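Putative DNA binding protein (Bacteroides thetaiotaomicron VPI-5482, PDB 3HTN) binds a metal ion, is a trimer-forming member of the PCC (DUF296) family, and may bind DNA. Local coordinates at residues Cys36-Ile46 / Gly83-Leu94; Asn47-Arg58 / His111-Glu122. All coordinates share one frame; numbering follows the deposited sequence. Where two conformers were deposited one is given.

Interaction 1 (Cys36-Ile46 / Gly83-Leu94). With SO4 (sulfate ion), chain G.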
loop_
_atom_site.group_PDB
_atom_site.type_symbol
_atom_site.label_atom_id
_atom_site.label_comp_id
_atom_site.label_asym_id
_atom_site.label_seq_id
_atom_site.Cartn_x
_atom_site.Cartn_y
_atom_site.Cartn_z
ATOM N N CYS A 36 -0.438 -13.249 -14.768
ATOM C CA CYS A 36 0.984 -13.471 -14.590
ATOM C C CYS A 36 1.452 -14.674 -15.393
ATOM O O CYS A 36 2.543 -14.660 -15.964
ATOM C CB CYS A 36 1.330 -13.667 -13.114
ATOM S SG CYS A 36 1.074 -12.203 -12.104
ATOM N N LYS A 37 0.631 -15.715 -15.415
ATOM C CA LYS A 37 0.951 -16.895 -16.205
ATOM C C LYS A 37 1.000 -16.528 -17.691
ATOM O O LYS A 37 1.962 -16.865 -18.392
ATOM C CB LYS A 37 -0.071 -18.001 -15.951
ATOM C CG LYS A 37 0.209 -19.275 -16.746
ATOM C CD LYS A 37 -0.693 -20.427 -16.348
ATOM C CE LYS A 37 -0.493 -21.612 -17.307
ATOM N NZ LYS A 37 -1.308 -22.789 -16.895
ATOM N N GLU A 38 -0.027 -15.830 -18.176
ATOM C CA GLU A 38 -0.084 -15.419 -19.583
ATOM C C GLU A 38 1.152 -14.613 -19.989
ATOM O O GLU A 38 1.696 -14.806 -21.088
ATOM C CB GLU A 38 -1.333 -14.567 -19.866
ATOM C CG GLU A 38 -1.409 -14.087 -21.324
ATOM C CD GLU A 38 -2.538 -13.089 -21.654
ATOM O OE1 GLU A 38 -3.377 -12.760 -20.788
ATOM O OE2 GLU A 38 -2.577 -12.648 -22.835
ATOM N N LYS A 39 1.583 -13.711 -19.117
ATOM C CA LYS A 39 2.702 -12.820 -19.408
ATOM C C LYS A 39 4.054 -13.379 -18.984
ATOM O O LYS A 39 5.075 -12.733 -19.212
ATOM C CB LYS A 39 2.462 -11.433 -18.804
ATOM C CG LYS A 39 1.226 -10.726 -19.362
ATOM C CD LYS A 39 1.369 -10.494 -20.870
ATOM C CE LYS A 39 0.247 -9.737 -21.476
ATOM N NZ LYS A 39 0.478 -9.591 -22.956
ATOM N N GLY A 40 4.077 -14.597 -18.454
ATOM C CA GLY A 40 5.323 -15.250 -18.063
ATOM C C GLY A 40 6.081 -14.500 -16.990
ATOM O O GLY A 40 7.308 -14.486 -17.002
ATOM N N ILE A 41 5.357 -13.888 -16.049
ATOM C CA ILE A 41 5.997 -13.061 -15.035
ATOM C C ILE A 41 6.579 -13.983 -13.969
ATOM O O ILE A 41 5.865 -14.757 -13.350
ATOM C CB ILE A 41 5.036 -12.069 -14.415
ATOM C CG1 ILE A 41 4.524 -11.112 -15.492
ATOM C CG2 ILE A 41 5.748 -11.296 -13.337
ATOM C CD1 ILE A 41 3.490 -10.118 -15.021
ATOM N N LEU A 42 7.887 -13.898 -13.793
ATOM C CA LEU A 42 8.603 -14.775 -12.872
ATOM C C LEU A 42 8.602 -14.245 -11.447
ATOM O O LEU A 42 8.585 -15.024 -10.493
ATOM C CB LEU A 42 10.044 -14.935 -13.368
ATOM C CG LEU A 42 10.226 -15.460 -14.793
ATOM C CD1 LEU A 42 11.692 -15.458 -15.149
ATOM C CD2 LEU A 42 9.621 -16.850 -14.883
ATOM N N SER A 43 8.688 -12.922 -11.326
ATOM C CA SER A 43 8.615 -12.240 -10.050
ATOM C C SER A 43 8.191 -10.810 -10.303
ATOM O O SER A 43 8.260 -10.314 -11.442
ATOM C CB SER A 43 9.941 -12.292 -9.283
ATOM O OG SER A 43 10.925 -11.491 -9.905
ATOM N N GLY A 44 7.718 -10.162 -9.241
ATOM C CA GLY A 44 7.169 -8.833 -9.391
ATOM C C GLY A 44 6.312 -8.442 -8.224
ATOM O O GLY A 44 6.321 -9.085 -7.192
ATOM N N SER A 45 5.524 -7.395 -8.418
ATOM C CA SER A 45 4.648 -6.890 -7.378
ATOM C C SER A 45 3.287 -6.614 -7.945
ATOM O O SER A 45 3.129 -6.434 -9.150
ATOM C CB SER A 45 5.223 -5.613 -6.798
ATOM O OG SER A 45 5.200 -4.603 -7.779
ATOM N N ILE A 46 2.288 -6.608 -7.063
ATOM C CA ILE A 46 0.919 -6.310 -7.444
ATOM C C ILE A 46 0.368 -5.376 -6.389
ATOM O O ILE A 46 0.560 -5.613 -5.205
ATOM C CB ILE A 46 0.040 -7.593 -7.511
ATOM C CG1 ILE A 46 0.592 -8.620 -8.497
ATOM C CG2 ILE A 46 -1.438 -7.216 -7.843
ATOM C CD1 ILE A 46 -0.190 -9.943 -8.590
ATOM N N GLY A 83 0.924 -7.138 -2.717
ATOM C CA GLY A 83 1.521 -8.421 -2.738
ATOM C C GLY A 83 2.629 -8.567 -3.709
ATOM O O GLY A 83 3.071 -7.611 -4.344
ATOM N N ASN A 84 3.078 -9.809 -3.790
ATOM C CA ASN A 84 4.227 -10.109 -4.608
ATOM C C ASN A 84 4.051 -11.364 -5.445
ATOM O O ASN A 84 3.153 -12.163 -5.199
ATOM C CB ASN A 84 5.492 -10.100 -3.737
ATOM C CG ASN A 84 5.435 -11.082 -2.609
ATOM O OD1 ASN A 84 5.180 -12.238 -2.849
ATOM N ND2 ASN A 84 5.678 -10.624 -1.366
ATOM N N ILE A 85 4.920 -11.500 -6.445
ATOM C CA ILE A 85 4.881 -12.569 -7.400
ATOM C C ILE A 85 6.221 -13.246 -7.311
ATOM O O ILE A 85 7.270 -12.590 -7.192
ATOM C CB ILE A 85 4.738 -12.038 -8.860
ATOM C CG1 ILE A 85 3.498 -11.134 -9.004
ATOM C CG2 ILE A 85 4.717 -13.190 -9.862
ATOM C CD1 ILE A 85 3.557 -10.199 -10.206
ATOM N N SER A 86 6.184 -14.573 -7.382
ATOM C CA SER A 86 7.380 -15.400 -7.389
ATOM C C SER A 86 6.985 -16.686 -8.100
ATOM O O SER A 86 5.913 -16.741 -8.712
ATOM C CB SER A 86 7.881 -15.615 -5.942
ATOM O OG SER A 86 6.876 -16.128 -5.089
ATOM N N SER A 87 7.827 -17.717 -8.044
ATOM C CA SER A 87 7.445 -19.020 -8.578
ATOM C C SER A 87 7.619 -20.103 -7.522
ATOM O O SER A 87 8.441 -19.985 -6.609
ATOM C CB SER A 87 8.256 -19.401 -9.824
ATOM O OG SER A 87 9.637 -19.422 -9.521
HETATM N N MSE A 88 6.793 -21.135 -7.647
HETATM C CA MSE A 88 6.900 -22.324 -6.824
HETATM C C MSE A 88 6.351 -23.521 -7.593
HETATM O O MSE A 88 5.308 -23.418 -8.238
HETATM C CB MSE A 88 6.130 -22.100 -5.530
HETATM C CG MSE A 88 6.293 -23.155 -4.510
HETATM SE SE MSE A 88 5.750 -22.526 -2.747
HETATM C CE MSE A 88 6.990 -23.688 -1.963
ATOM N N ASN A 89 7.056 -24.651 -7.518
ATOM C CA ASN A 89 6.609 -25.911 -8.146
ATOM C C ASN A 89 6.115 -25.723 -9.582
ATOM O O ASN A 89 4.988 -26.118 -9.917
ATOM C CB ASN A 89 5.507 -26.553 -7.290
ATOM N N GLU A 90 6.950 -25.062 -10.390
ATOM C CA GLU A 90 6.679 -24.782 -11.793
ATOM C C GLU A 90 5.423 -23.911 -12.074
ATOM O O GLU A 90 4.877 -23.949 -13.181
ATOM C CB GLU A 90 6.587 -26.110 -12.569
ATOM N N GLN A 91 4.973 -23.117 -11.100
ATOM C CA GLN A 91 3.769 -22.340 -11.286
ATOM C C GLN A 91 3.988 -20.954 -10.702
ATOM O O GLN A 91 4.898 -20.755 -9.885
ATOM C CB GLN A 91 2.584 -23.024 -10.600
ATOM C CG GLN A 91 2.291 -24.460 -11.114
ATOM N N VAL A 92 3.181 -20.008 -11.168
ATOM C CA VAL A 92 3.147 -18.683 -10.567
ATOM C C VAL A 92 2.756 -18.857 -9.100
ATOM O O VAL A 92 1.864 -19.645 -8.779
ATOM C CB VAL A 92 2.126 -17.751 -11.294
ATOM C CG1 VAL A 92 1.845 -16.476 -10.476
ATOM C CG2 VAL A 92 2.615 -17.402 -12.693
ATOM N N TYR A 93 3.403 -18.097 -8.207
ATOM C CA TYR A 93 3.053 -18.075 -6.795
ATOM C C TYR A 93 2.763 -16.629 -6.422
ATOM O O TYR A 93 3.630 -15.775 -6.554
ATOM C CB TYR A 93 4.191 -18.616 -5.941
ATOM C CG TYR A 93 3.762 -18.795 -4.511
ATOM C CD1 TYR A 93 3.914 -17.789 -3.575
ATOM C CD2 TYR A 93 3.195 -19.977 -4.091
ATOM C CE1 TYR A 93 3.533 -17.954 -2.265
ATOM C CE2 TYR A 93 2.794 -20.155 -2.759
ATOM C CZ TYR A 93 2.967 -19.136 -1.853
ATOM O OH TYR A 93 2.572 -19.292 -0.542
ATOM N N LEU A 94 1.522 -16.359 -6.025
ATOM C CA LEU A 94 1.128 -15.044 -5.571
ATOM C C LEU A 94 0.986 -15.045 -4.059
ATOM O O LEU A 94 0.427 -15.962 -3.497
ATOM C CB LEU A 94 -0.211 -14.642 -6.167
ATOM C CG LEU A 94 -0.266 -14.541 -7.673
ATOM C CD1 LEU A 94 -1.623 -13.964 -8.093
ATOM C CD2 LEU A 94 0.868 -13.697 -8.166
HETATM S S SO4 G . 9.993 -23.180 -9.102
HETATM O O1 SO4 G . 9.944 -24.201 -8.019
HETATM O O2 SO4 G . 8.692 -23.182 -9.819
HETATM O O3 SO4 G . 11.043 -23.513 -10.064
HETATM O O4 SO4 G . 10.414 -21.882 -8.572
HETATM O O HOH W 1 5.976 -16.854 -11.587
HETATM O O HOH W 2 10.503 -16.993 -10.449
#
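Gly83 opens an antiparallel ladder with Ile46, the pairing of central strand 76-88 with strand 44-52 in the PCC-domain sheet; the short axes approach to 4.4 Å at 144°. Backbone bonds run both ways, and Gly83 N donates to Ile46 O at 2.9 Å, in the carbonyl plane. Asn84 pairs with Ser45 without bonds between them; its ND2 donates to Glu122 of the second subunit, close to metal ligand His95. Ile85 then carries the apolar contact. Its amide binds Gly44 O at 2.9 Å, while CG1, beside the backbone N (chi1 -56°), sends CD1 among Cys36 of helix 28-39, Ile41 and Ile46. CD1 touches Cys36 SG at 3.7 Å, and the Ile46 side chain crosses that of Ile85 at about a right angle. Past Ile85 the strands part: Ser86 CA reaches Leu42 O by a CA-H...O contact, one water lies between Ile41 O and Ser86 O, and a second donates to both Leu42 O and Ser87 OG. Ser87 OG also donates to a sulfate, probably from the crystallisation liquor, that the amide of Glu90 grips in the type I' turn from Met88 to Gln91; Arg131 and Ser133 bond to it as well. After the turn the chain returns alongside helix 28-39, where Val92 CG1 meets Cys36 CB at 3.9 Å and CG2 lies against the backbone of Lys37. Leu94 closes the apolar patch, its CD2 at 3.9 Å from Ile46 CD1.

Interaction 2 (Asn47-Arg58 / His111-Glu122)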
loop_
_atom_site.group_PDB
_atom_site.type_symbol
_atom_site.label_atom_id
_atom_site.label_comp_id
_atom_site.label_asym_id
_atom_site.label_seq_id
_atom_site.Cartn_x
_atom_site.Cartn_y
_atom_site.Cartn_z
ATOM N N ASN A 47 -0.313 -4.329 -6.829
ATOM C CA ASN A 47 -0.907 -3.336 -5.958
ATOM C C ASN A 47 -2.144 -2.803 -6.628
ATOM O O ASN A 47 -2.141 -2.567 -7.819
ATOM C CB ASN A 47 0.045 -2.190 -5.764
ATOM C CG ASN A 47 1.241 -2.576 -4.969
ATOM O OD1 ASN A 47 1.155 -2.679 -3.735
ATOM N ND2 ASN A 47 2.385 -2.807 -5.646
ATOM N N GLY A 48 -3.213 -2.598 -5.878
ATOM C CA GLY A 48 -4.357 -1.927 -6.430
ATOM C C GLY A 48 -5.560 -1.767 -5.547
ATOM O O GLY A 48 -5.479 -1.945 -4.321
ATOM N N ILE A 49 -6.665 -1.389 -6.191
ATOM C CA ILE A 49 -7.903 -1.005 -5.525
ATOM C C ILE A 49 -9.077 -1.482 -6.362
ATOM O O ILE A 49 -8.934 -1.861 -7.543
ATOM C CB ILE A 49 -7.966 0.548 -5.284
ATOM C CG1 ILE A 49 -7.857 1.339 -6.604
ATOM C CG2 ILE A 49 -6.891 0.994 -4.315
ATOM C CD1 ILE A 49 -8.192 2.830 -6.465
ATOM N N GLY A 50 -10.271 -1.449 -5.772
ATOM C CA GLY A 50 -11.456 -1.899 -6.449
ATOM C C GLY A 50 -12.547 -2.151 -5.421
ATOM O O GLY A 50 -12.432 -1.718 -4.276
ATOM N N ALA A 51 -13.610 -2.804 -5.863
ATOM C CA ALA A 51 -14.749 -3.144 -5.019
ATOM C C ALA A 51 -15.148 -4.578 -5.285
ATOM O O ALA A 51 -14.970 -5.113 -6.400
ATOM C CB ALA A 51 -15.910 -2.188 -5.259
ATOM N N ILE A 52 -15.638 -5.214 -4.221
ATOM C CA ILE A 52 -15.912 -6.643 -4.200
ATOM C C ILE A 52 -17.210 -6.946 -3.463
ATOM O O ILE A 52 -17.700 -6.154 -2.670
ATOM C CB ILE A 52 -14.771 -7.445 -3.545
ATOM C CG1 ILE A 52 -14.554 -7.019 -2.095
ATOM C CG2 ILE A 52 -13.473 -7.288 -4.339
ATOM C CD1 ILE A 52 -13.515 -7.812 -1.358
ATOM N N GLY A 53 -17.770 -8.105 -3.783
ATOM C CA GLY A 53 -18.975 -8.634 -3.139
ATOM C C GLY A 53 -18.790 -9.880 -2.307
ATOM O O GLY A 53 -19.750 -10.354 -1.664
ATOM N N GLU A 54 -17.561 -10.398 -2.287
ATOM C CA GLU A 54 -17.221 -11.573 -1.496
ATOM C C GLU A 54 -15.714 -11.553 -1.277
ATOM O O GLU A 54 -14.966 -11.168 -2.169
ATOM C CB GLU A 54 -17.678 -12.858 -2.190
ATOM C CG GLU A 54 -17.614 -14.086 -1.299
ATOM C CD GLU A 54 -18.503 -15.213 -1.784
ATOM O OE1 GLU A 54 -19.683 -14.945 -2.138
ATOM O OE2 GLU A 54 -18.027 -16.372 -1.794
ATOM N N LEU A 55 -15.282 -11.946 -0.082
ATOM C CA LEU A 55 -13.878 -11.955 0.298
ATOM C C LEU A 55 -13.579 -13.145 1.155
ATOM O O LEU A 55 -14.351 -13.427 2.062
ATOM C CB LEU A 55 -13.589 -10.729 1.162
ATOM C CG LEU A 55 -12.181 -10.563 1.730
ATOM C CD1 LEU A 55 -11.130 -10.375 0.622
ATOM C CD2 LEU A 55 -12.133 -9.428 2.733
ATOM N N THR A 56 -12.459 -13.809 0.897
ATOM C CA THR A 56 -11.999 -14.864 1.787
ATOM C C THR A 56 -10.586 -14.510 2.242
ATOM O O THR A 56 -9.682 -14.332 1.416
ATOM C CB THR A 56 -12.003 -16.244 1.155
ATOM O OG1 THR A 56 -13.315 -16.513 0.650
ATOM C CG2 THR A 56 -11.636 -17.313 2.205
ATOM N N LEU A 57 -10.414 -14.453 3.565
ATOM C CA LEU A 57 -9.127 -14.240 4.222
ATOM C C LEU A 57 -8.728 -15.464 4.990
ATOM O O LEU A 57 -9.592 -16.222 5.423
ATOM C CB LEU A 57 -9.204 -13.057 5.182
ATOM C CG LEU A 57 -9.660 -11.717 4.610
ATOM C CD1 LEU A 57 -9.824 -10.680 5.733
ATOM C CD2 LEU A 57 -8.714 -11.228 3.479
ATOM N N ARG A 58 -7.425 -15.671 5.158
ATOM C CA ARG A 58 -6.890 -16.751 5.980
ATOM C C ARG A 58 -6.129 -16.195 7.159
ATOM O O ARG A 58 -5.280 -15.315 6.984
ATOM C CB ARG A 58 -5.947 -17.633 5.182
ATOM C CG ARG A 58 -5.322 -18.748 6.008
ATOM C CD ARG A 58 -4.685 -19.806 5.184
ATOM N NE ARG A 58 -5.675 -20.582 4.459
ATOM C CZ ARG A 58 -5.414 -21.533 3.558
ATOM N NH1 ARG A 58 -4.189 -21.786 3.175
ATOM N NH2 ARG A 58 -6.396 -22.188 2.991
ATOM N N HIS A 111 -4.501 -11.914 5.054
ATOM C CA HIS A 111 -3.972 -12.672 3.929
ATOM C C HIS A 111 -5.121 -13.068 3.025
ATOM O O HIS A 111 -6.056 -13.713 3.454
ATOM C CB HIS A 111 -3.234 -13.889 4.454
ATOM C CG HIS A 111 -2.904 -14.931 3.434
ATOM N ND1 HIS A 111 -2.584 -14.659 2.122
ATOM C CD2 HIS A 111 -2.749 -16.264 3.587
ATOM C CE1 HIS A 111 -2.278 -15.794 1.510
ATOM N NE2 HIS A 111 -2.391 -16.779 2.375
ATOM N N LEU A 112 -5.045 -12.630 1.771
ATOM C CA LEU A 112 -6.093 -12.835 0.800
ATOM C C LEU A 112 -6.043 -14.192 0.132
ATOM O O LEU A 112 -5.015 -14.566 -0.443
ATOM C CB LEU A 112 -5.970 -11.772 -0.298
ATOM C CG LEU A 112 -6.924 -11.866 -1.473
ATOM C CD1 LEU A 112 -8.402 -11.670 -1.038
ATOM C CD2 LEU A 112 -6.510 -10.857 -2.550
ATOM N N LEU A 113 -7.152 -14.925 0.184
ATOM C CA LEU A 113 -7.315 -16.160 -0.604
ATOM C C LEU A 113 -8.113 -15.962 -1.875
ATOM O O LEU A 113 -7.783 -16.530 -2.912
ATOM C CB LEU A 113 -8.001 -17.259 0.213
ATOM C CG LEU A 113 -7.245 -17.763 1.448
ATOM C CD1 LEU A 113 -7.989 -18.971 2.008
ATOM C CD2 LEU A 113 -5.772 -18.116 1.112
ATOM N N SER A 114 -9.167 -15.167 -1.786
ATOM C CA SER A 114 -10.017 -14.906 -2.930
ATOM C C SER A 114 -10.902 -13.713 -2.686
ATOM O O SER A 114 -11.120 -13.308 -1.547
ATOM C CB SER A 114 -10.898 -16.116 -3.214
ATOM O OG SER A 114 -11.787 -16.372 -2.144
ATOM N N ALA A 115 -11.393 -13.137 -3.773
ATOM C CA ALA A 115 -12.318 -12.022 -3.702
ATOM C C ALA A 115 -13.031 -11.921 -5.036
ATOM O O ALA A 115 -12.377 -11.977 -6.061
ATOM C CB ALA A 115 -11.620 -10.723 -3.386
ATOM N N ILE A 116 -14.346 -11.745 -5.013
ATOM C CA ILE A 116 -15.144 -11.620 -6.235
ATOM C C ILE A 116 -15.465 -10.154 -6.474
ATOM O O ILE A 116 -16.152 -9.525 -5.664
ATOM C CB ILE A 116 -16.451 -12.431 -6.152
ATOM C CG1 ILE A 116 -16.136 -13.919 -5.917
ATOM C CG2 ILE A 116 -17.287 -12.237 -7.436
ATOM C CD1 ILE A 116 -17.392 -14.793 -5.648
ATOM N N GLN A 117 -14.974 -9.616 -7.589
ATOM C CA GLN A 117 -15.223 -8.240 -7.935
ATOM C C GLN A 117 -16.701 -7.927 -8.120
ATOM O O GLN A 117 -17.462 -8.718 -8.663
ATOM C CB GLN A 117 -14.434 -7.903 -9.184
ATOM C CG GLN A 117 -14.454 -6.444 -9.608
ATOM C CD GLN A 117 -13.442 -6.173 -10.636
ATOM O OE1 GLN A 117 -12.308 -6.634 -10.529
ATOM N NE2 GLN A 117 -13.818 -5.409 -11.639
ATOM N N ASN A 118 -17.080 -6.752 -7.651
ATOM C CA ASN A 118 -18.420 -6.208 -7.841
ATOM C C ASN A 118 -18.273 -4.693 -7.954
ATOM O O ASN A 118 -18.490 -3.939 -6.999
ATOM C CB ASN A 118 -19.357 -6.622 -6.711
ATOM C CG ASN A 118 -20.796 -6.399 -7.080
ATOM O OD1 ASN A 118 -21.172 -6.621 -8.232
ATOM N ND2 ASN A 118 -21.602 -5.927 -6.138
ATOM N N GLY A 119 -17.889 -4.264 -9.154
ATOM C CA GLY A 119 -17.528 -2.874 -9.442
ATOM C C GLY A 119 -16.260 -2.919 -10.278
ATOM O O GLY A 119 -16.160 -3.726 -11.211
ATOM N N ALA A 120 -15.287 -2.084 -9.926
ATOM C CA ALA A 120 -14.020 -1.951 -10.627
ATOM C C ALA A 120 -12.951 -2.769 -9.965
ATOM O O ALA A 120 -13.068 -3.148 -8.786
ATOM C CB ALA A 120 -13.603 -0.474 -10.634
ATOM N N GLY A 121 -11.880 -3.010 -10.704
ATOM C CA GLY A 121 -10.727 -3.745 -10.211
ATOM C C GLY A 121 -9.498 -3.290 -10.964
ATOM O O GLY A 121 -9.306 -3.669 -12.127
ATOM N N GLU A 122 -8.693 -2.454 -10.318
ATOM C CA GLU A 122 -7.647 -1.658 -10.980
ATOM C C GLU A 122 -6.331 -1.940 -10.309
ATOM O O GLU A 122 -6.117 -1.522 -9.184
ATOM C CB GLU A 122 -8.026 -0.185 -10.868
ATOM C CG GLU A 122 -9.347 0.121 -11.577
ATOM C CD GLU A 122 -9.873 1.522 -11.367
ATOM O OE1 GLU A 122 -9.121 2.386 -10.865
ATOM O OE2 GLU A 122 -11.045 1.749 -11.746
HETATM O O HOH W 3 -14.096 -15.144 -1.810
HETATM O O HOH W 4 -5.101 -12.770 7.761
#
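Arg58 extends CG anti to its backbone N (chi1 178°) and bends at chi3 (-69°), while Leu113 sets CG beside its own backbone N (chi1 -63°); together these torsions bring the leucine methyls to the guanidinium. CD2 of Leu113 lies over the centre of one guanidinium face, 4.1 Å above its plane, and CD1 approaches Arg58 NH2 at 3.7 Å. The other pairings follow two antiparallel ladders joined at corners. In the first, Ile49 and Glu122 exchange two backbone bonds, and Gly50 packs against Gly121, where the backbones come within 4.3 Å between CA atoms. A register shift of two between Gly50 and Ile52 marks a bulge as the chains bend, Asn118 N and Gly53 N each finding a carbonyl across the corner. In the second ladder a classic beta bulge sets Leu113 and Ser114 opposite Thr56: Thr56 O takes Leu113 N at 2.9 Å and, weakly, Ser114 N at 3.3 Å. Thr56 OG1 is hydrogen-bonded to Thr71 of strand 67-72, and a water links it to Ser114 OG in the serine conformer given. On the other face Leu55 and Leu112 press CD1 to CD1 at 3.4 Å, tighter than usual for carbons. His111, an Fe(3+) ligand of this protein though no iron is bound to it in this chain, has CD2 3.8 Å from Arg58 CB in one conformer, its side chain about 3 Å from the nickel ion. Asp69 holds Arg58 by a salt bridge, and Glu122 reaches Arg134 and His95 of the third subunit. Strands 76-88 and 91-101 lie between the pair 44-52/120-127 and the pair 107-117/54-60, with 67-72 beyond 54-60.

Interactions 1 and 2 adjoin along strand 44-52, which pairs with strand 76-88 in interaction 1 and with strand 120-127 in interaction 2, so that one strand is flanked by both; interaction 2 adds a second ladder, 54-60 with 107-117. Their centres lie about 18 Å apart, on opposite sides of the chain's centre. Interaction 1 is the more buried, and its isoleucines, cysteine and leucine join a helix to the sheet; interaction 2 is partly buried and buries more area, relying chiefly on long backbone ladders interrupted by bulges, with polar and charged side chains among its contacts. Metal chemistry touches both: Asn84 neighbours His95, whereas interaction 2 contains His111 itself.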